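Local atomic coordinates of BsaWI endonuclease (Geobacillus stearothermophilus, PDB entry 4ZSF), a protein that probably cleaves DNA as a metal-dependent restriction endonuclease of the PD-(D/E)XK nuclease family, and is held here on DNA in a pre-specific complex. Residues Arg34-Ser39 with Lys54-Ala59; Ser65-Ala68 with Ile72-Lys75. All coordinates share one frame; numbering follows the deposited sequence. Where two conformers were deposited one is given.

Overall arrangement
Both contacts belong to the helical N-terminal part of the chain, away from the calcium-binding Asp239. In chain order, contact 1 (34-39 with 54-59) pairs helices 25-43 and 49-65, and it closes before contact 2 (65-68 with 72-75) turns the chain from the end of helix 49-65 into the long helix 70-103. Their centres lie about 17 Å apart, on the same side of the chain's centre. Helix 49-65 joins them, and the contacts touch where Tyr57 OH packs 3.6 Å from Ile73 CG2. Each is also in contact with the second subunit, so the same helices that pack within one chain help to build the dimer interface.

Contact 1 (Arg34-Ser39 with Lys54-Ala59); sequences RDTMIS and KAVYSA
Thr36 and Val56 meet through single methyl groups where helix 25-43 lies against helix 49-65: Thr36 CG2 stands 3.9 Å from Val56 CG2, and the two side chains pass alongside each other in opposite senses. In Thr36, chi1 of -61° sets OG1 beside the backbone N, where it hydrogen-bonds back to Ala32 O, and puts CG2 anti to that N, at the helix interface. In Val56, chi1 of 175° puts CG1 anti to the backbone N and CG2 beside it; CG2 is the branch that meets helix 25-43, coming within 4.3 Å of Met37 N as well. The CA atoms of Met37 and Val56, 7.0 Å apart, are the nearest such pair between the two segments. The Met37 side chain does not touch Val56 but packs on Ala49, Ile52 and Trp53.

This small buried methyl contact contrasts with Lys54, which is exposed and whose side-chain end is not modelled. Arg34 and Asp35 turn to other partners, Asp35 to Lys31 and Arg34 to Glu93 of the second subunit. Trp83 of that subunit packs on Val56. No hydrogen bond or salt bridge crosses between the segments, which implies that the helices meet here by van der Waals contact alone, probably helped by exclusion of water, with helix 3-22 and the second subunit packing around them.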
loop_
_atom_site.group_PDB
_atom_site.type_symbol
_atom_site.label_atom_id
_atom_site.label_comp_id
_atom_site.label_asym_id
_atom_site.label_seq_id
_atom_site.Cartn_x
_atom_site.Cartn_y
_atom_site.Cartn_z
ATOM N N ARG A 34 -10.895 -3.487 21.248
ATOM C CA ARG A 34 -11.628 -4.761 21.217
ATOM C C ARG A 34 -12.749 -4.749 22.241
ATOM O O ARG A 34 -13.912 -5.105 21.962
ATOM C CB ARG A 34 -10.565 -5.858 21.504
ATOM C CG ARG A 34 -10.874 -7.285 21.543
ATOM C CD ARG A 34 -9.446 -7.959 21.530
ATOM N NE ARG A 34 -8.796 -7.927 22.843
ATOM C CZ ARG A 34 -7.519 -7.595 23.129
ATOM N NH1 ARG A 34 -6.632 -7.190 22.220
ATOM N NH2 ARG A 34 -7.138 -7.651 24.402
ATOM N N ASP A 35 -12.403 -4.351 23.461
ATOM C CA ASP A 35 -13.405 -4.473 24.544
ATOM C C ASP A 35 -14.456 -3.385 24.479
ATOM O O ASP A 35 -15.613 -3.588 24.899
ATOM C CB ASP A 35 -12.691 -4.451 25.909
ATOM C CG ASP A 35 -11.958 -5.778 26.222
ATOM O OD1 ASP A 35 -11.910 -6.740 25.382
ATOM O OD2 ASP A 35 -11.362 -5.804 27.318
ATOM N N THR A 36 -14.107 -2.232 23.911
ATOM C CA THR A 36 -15.127 -1.189 23.757
ATOM C C THR A 36 -16.089 -1.640 22.652
ATOM O O THR A 36 -17.293 -1.448 22.807
ATOM C CB THR A 36 -14.516 0.173 23.423
ATOM O OG1 THR A 36 -13.654 0.539 24.521
ATOM C CG2 THR A 36 -15.635 1.269 23.263
ATOM N N MET A 37 -15.562 -2.184 21.544
ATOM C CA MET A 37 -16.432 -2.679 20.440
ATOM C C MET A 37 -17.420 -3.733 21.021
ATOM O O MET A 37 -18.645 -3.686 20.816
ATOM C CB MET A 37 -15.581 -3.268 19.309
ATOM C CG MET A 37 -16.410 -3.792 18.117
ATOM S SD MET A 37 -17.414 -2.489 17.320
ATOM C CE MET A 37 -17.578 -3.310 15.727
ATOM N N ILE A 38 -16.883 -4.683 21.766
ATOM C CA ILE A 38 -17.736 -5.770 22.297
ATOM C C ILE A 38 -18.782 -5.199 23.259
ATOM O O ILE A 38 -19.967 -5.516 23.129
ATOM C CB ILE A 38 -16.880 -6.853 22.996
ATOM C CG1 ILE A 38 -16.071 -7.627 21.958
ATOM C CG2 ILE A 38 -17.812 -7.849 23.858
ATOM C CD1 ILE A 38 -15.013 -8.545 22.612
ATOM N N SER A 39 -18.343 -4.347 24.185
ATOM C CA SER A 39 -19.201 -3.779 25.233
ATOM C C SER A 39 -20.318 -2.942 24.651
ATOM O O SER A 39 -21.493 -3.035 25.073
ATOM C CB SER A 39 -18.362 -2.924 26.190
ATOM O OG SER A 39 -19.090 -2.692 27.384
ATOM N N LYS A 54 -16.815 3.181 14.143
ATOM C CA LYS A 54 -16.450 4.597 13.898
ATOM C C LYS A 54 -16.339 5.456 15.173
ATOM O O LYS A 54 -15.523 6.355 15.249
ATOM C CB LYS A 54 -17.490 5.249 12.953
ATOM C CG LYS A 54 -17.380 4.772 11.556
ATOM C CD LYS A 54 -18.441 5.515 10.722
ATOM N N ALA A 55 -17.144 5.163 16.187
ATOM C CA ALA A 55 -17.053 5.895 17.447
ATOM C C ALA A 55 -15.773 5.492 18.217
ATOM O O ALA A 55 -15.111 6.322 18.831
ATOM C CB ALA A 55 -18.322 5.603 18.286
ATOM N N VAL A 56 -15.413 4.225 18.111
ATOM C CA VAL A 56 -14.156 3.737 18.714
ATOM C C VAL A 56 -12.950 4.401 18.025
ATOM O O VAL A 56 -11.969 4.830 18.629
ATOM C CB VAL A 56 -14.060 2.209 18.553
ATOM C CG1 VAL A 56 -12.693 1.709 19.067
ATOM C CG2 VAL A 56 -15.212 1.566 19.418
ATOM N N TYR A 57 -13.043 4.454 16.723
ATOM C CA TYR A 57 -12.007 5.213 15.926
ATOM C C TYR A 57 -11.868 6.650 16.432
ATOM O O TYR A 57 -10.745 7.151 16.630
ATOM C CB TYR A 57 -12.426 5.207 14.493
ATOM C CG TYR A 57 -11.723 6.191 13.583
ATOM C CD1 TYR A 57 -10.437 5.906 13.113
ATOM C CD2 TYR A 57 -12.348 7.378 13.187
ATOM C CE1 TYR A 57 -9.792 6.806 12.146
ATOM C CE2 TYR A 57 -11.712 8.306 12.265
ATOM C CZ TYR A 57 -10.458 7.981 11.759
ATOM O OH TYR A 57 -9.907 8.882 10.842
ATOM N N SER A 58 -13.003 7.313 16.617
ATOM C CA SER A 58 -13.028 8.683 17.115
ATOM C C SER A 58 -12.291 8.770 18.446
ATOM O O SER A 58 -11.512 9.693 18.661
ATOM C CB SER A 58 -14.468 9.182 17.294
ATOM O OG SER A 58 -14.480 10.539 17.714
ATOM N N ALA A 59 -12.531 7.799 19.335
ATOM C CA ALA A 59 -11.942 7.830 20.678
ATOM C C ALA A 59 -10.447 7.622 20.558
ATOM O O ALA A 59 -9.651 8.312 21.216
ATOM C CB ALA A 59 -12.579 6.742 21.583
#

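Contact 2 (Ser65-Ala68 with Ile72-Lys75); sequences SGIA and IIQK
Ile67 reaches across the short loop between helices 49-65 and 70-103 to pack on Ile72 and Ile73 in the first turn of the second helix. The loop starts with an ST turn: Ser65 OG accepts a hydrogen bond from Ile67 N at 3.0 Å and is also bonded to Met61 O. Gly66 leaves the helix with a positive phi. Ile67, the residue most buried by the contact, does its work with one branch. Its chi1 of -62° leaves CG2 anti to the backbone N, and this methyl sits against two neighbouring side chains at once, 4.0 Å from Ile72 CB and 4.0 Å from Ile73 CG1.

Those two are met differently. Ile72 crosses Ile67 at about a right angle, touching it near the root of its side chain, through CB and CG2, while its outer end leads away. Ile73 runs alongside Ile67 in the opposite sense and is buried, with Met61 of helix 49-65 packing on it too. The loop continues into the dimer interface, where Ile67 packs on Val76 of the second subunit and Ile72 on Ile67 of that subunit. Ile73 CD1 lies 3.7 Å from Ile67 O.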
loop_
_atom_site.group_PDB
_atom_site.type_symbol
_atom_site.label_atom_id
_atom_site.label_comp_id
_atom_site.label_asym_id
_atom_site.label_seq_id
_atom_site.Cartn_x
_atom_site.Cartn_y
_atom_site.Cartn_z
ATOM N N SER A 65 -4.131 12.042 19.095
ATOM C CA SER A 65 -3.859 13.356 18.459
ATOM C C SER A 65 -4.209 14.560 19.302
ATOM O O SER A 65 -3.763 15.683 18.983
ATOM C CB SER A 65 -4.632 13.487 17.127
ATOM O OG SER A 65 -6.038 13.607 17.394
ATOM N N GLY A 66 -5.069 14.382 20.312
ATOM C CA GLY A 66 -5.634 15.512 21.048
ATOM C C GLY A 66 -6.796 16.228 20.361
ATOM O O GLY A 66 -7.379 17.180 20.884
ATOM N N ILE A 67 -7.155 15.751 19.183
ATOM C CA ILE A 67 -8.243 16.310 18.379
ATOM C C ILE A 67 -9.528 15.493 18.431
ATOM O O ILE A 67 -9.557 14.315 18.064
ATOM C CB ILE A 67 -7.781 16.446 16.904
ATOM C CG1 ILE A 67 -6.616 17.420 16.904
ATOM C CG2 ILE A 67 -8.906 17.029 16.038
ATOM C CD1 ILE A 67 -5.521 17.021 16.140
ATOM N N ALA A 68 -10.612 16.140 18.867
ATOM C CA ALA A 68 -11.866 15.425 19.050
ATOM C C ALA A 68 -12.815 15.714 17.899
ATOM O O ALA A 68 -13.840 15.031 17.760
ATOM C CB ALA A 68 -12.521 15.814 20.394
ATOM N N ILE A 72 -12.069 18.198 11.507
ATOM C CA ILE A 72 -10.660 18.518 11.354
ATOM C C ILE A 72 -9.956 17.253 10.819
ATOM O O ILE A 72 -9.158 17.268 9.849
ATOM C CB ILE A 72 -10.040 18.966 12.708
ATOM C CG1 ILE A 72 -10.646 20.280 13.206
ATOM C CG2 ILE A 72 -8.528 19.072 12.592
ATOM C CD1 ILE A 72 -10.511 21.441 12.253
ATOM N N ILE A 73 -10.259 16.141 11.466
ATOM C CA ILE A 73 -9.599 14.896 11.120
ATOM C C ILE A 73 -9.889 14.526 9.662
ATOM O O ILE A 73 -8.963 14.163 8.909
ATOM C CB ILE A 73 -10.053 13.766 12.095
ATOM C CG1 ILE A 73 -9.410 14.067 13.444
ATOM C CG2 ILE A 73 -9.575 12.382 11.573
ATOM C CD1 ILE A 73 -9.972 13.275 14.535
ATOM N N GLN A 74 -11.151 14.622 9.280
ATOM C CA GLN A 74 -11.526 14.257 7.930
ATOM C C GLN A 74 -10.766 15.152 6.934
ATOM O O GLN A 74 -10.207 14.657 5.950
ATOM C CB GLN A 74 -13.047 14.368 7.736
ATOM C CG GLN A 74 -13.533 14.032 6.323
ATOM C CD GLN A 74 -15.030 14.150 6.146
ATOM O OE1 GLN A 74 -15.662 15.098 6.622
ATOM N NE2 GLN A 74 -15.612 13.188 5.436
ATOM N N LYS A 75 -10.719 16.449 7.222
ATOM C CA LYS A 75 -10.099 17.419 6.290
ATOM C C LYS A 75 -8.607 17.148 6.146
ATOM O O LYS A 75 -8.030 17.298 5.031
ATOM C CB LYS A 75 -10.327 18.835 6.764
ATOM C CG LYS A 75 -11.819 19.297 6.545
ATOM C CD LYS A 75 -12.040 20.672 7.148
ATOM C CE LYS A 75 -13.169 21.463 6.476
ATOM N NZ LYS A 75 -14.448 20.714 6.316
#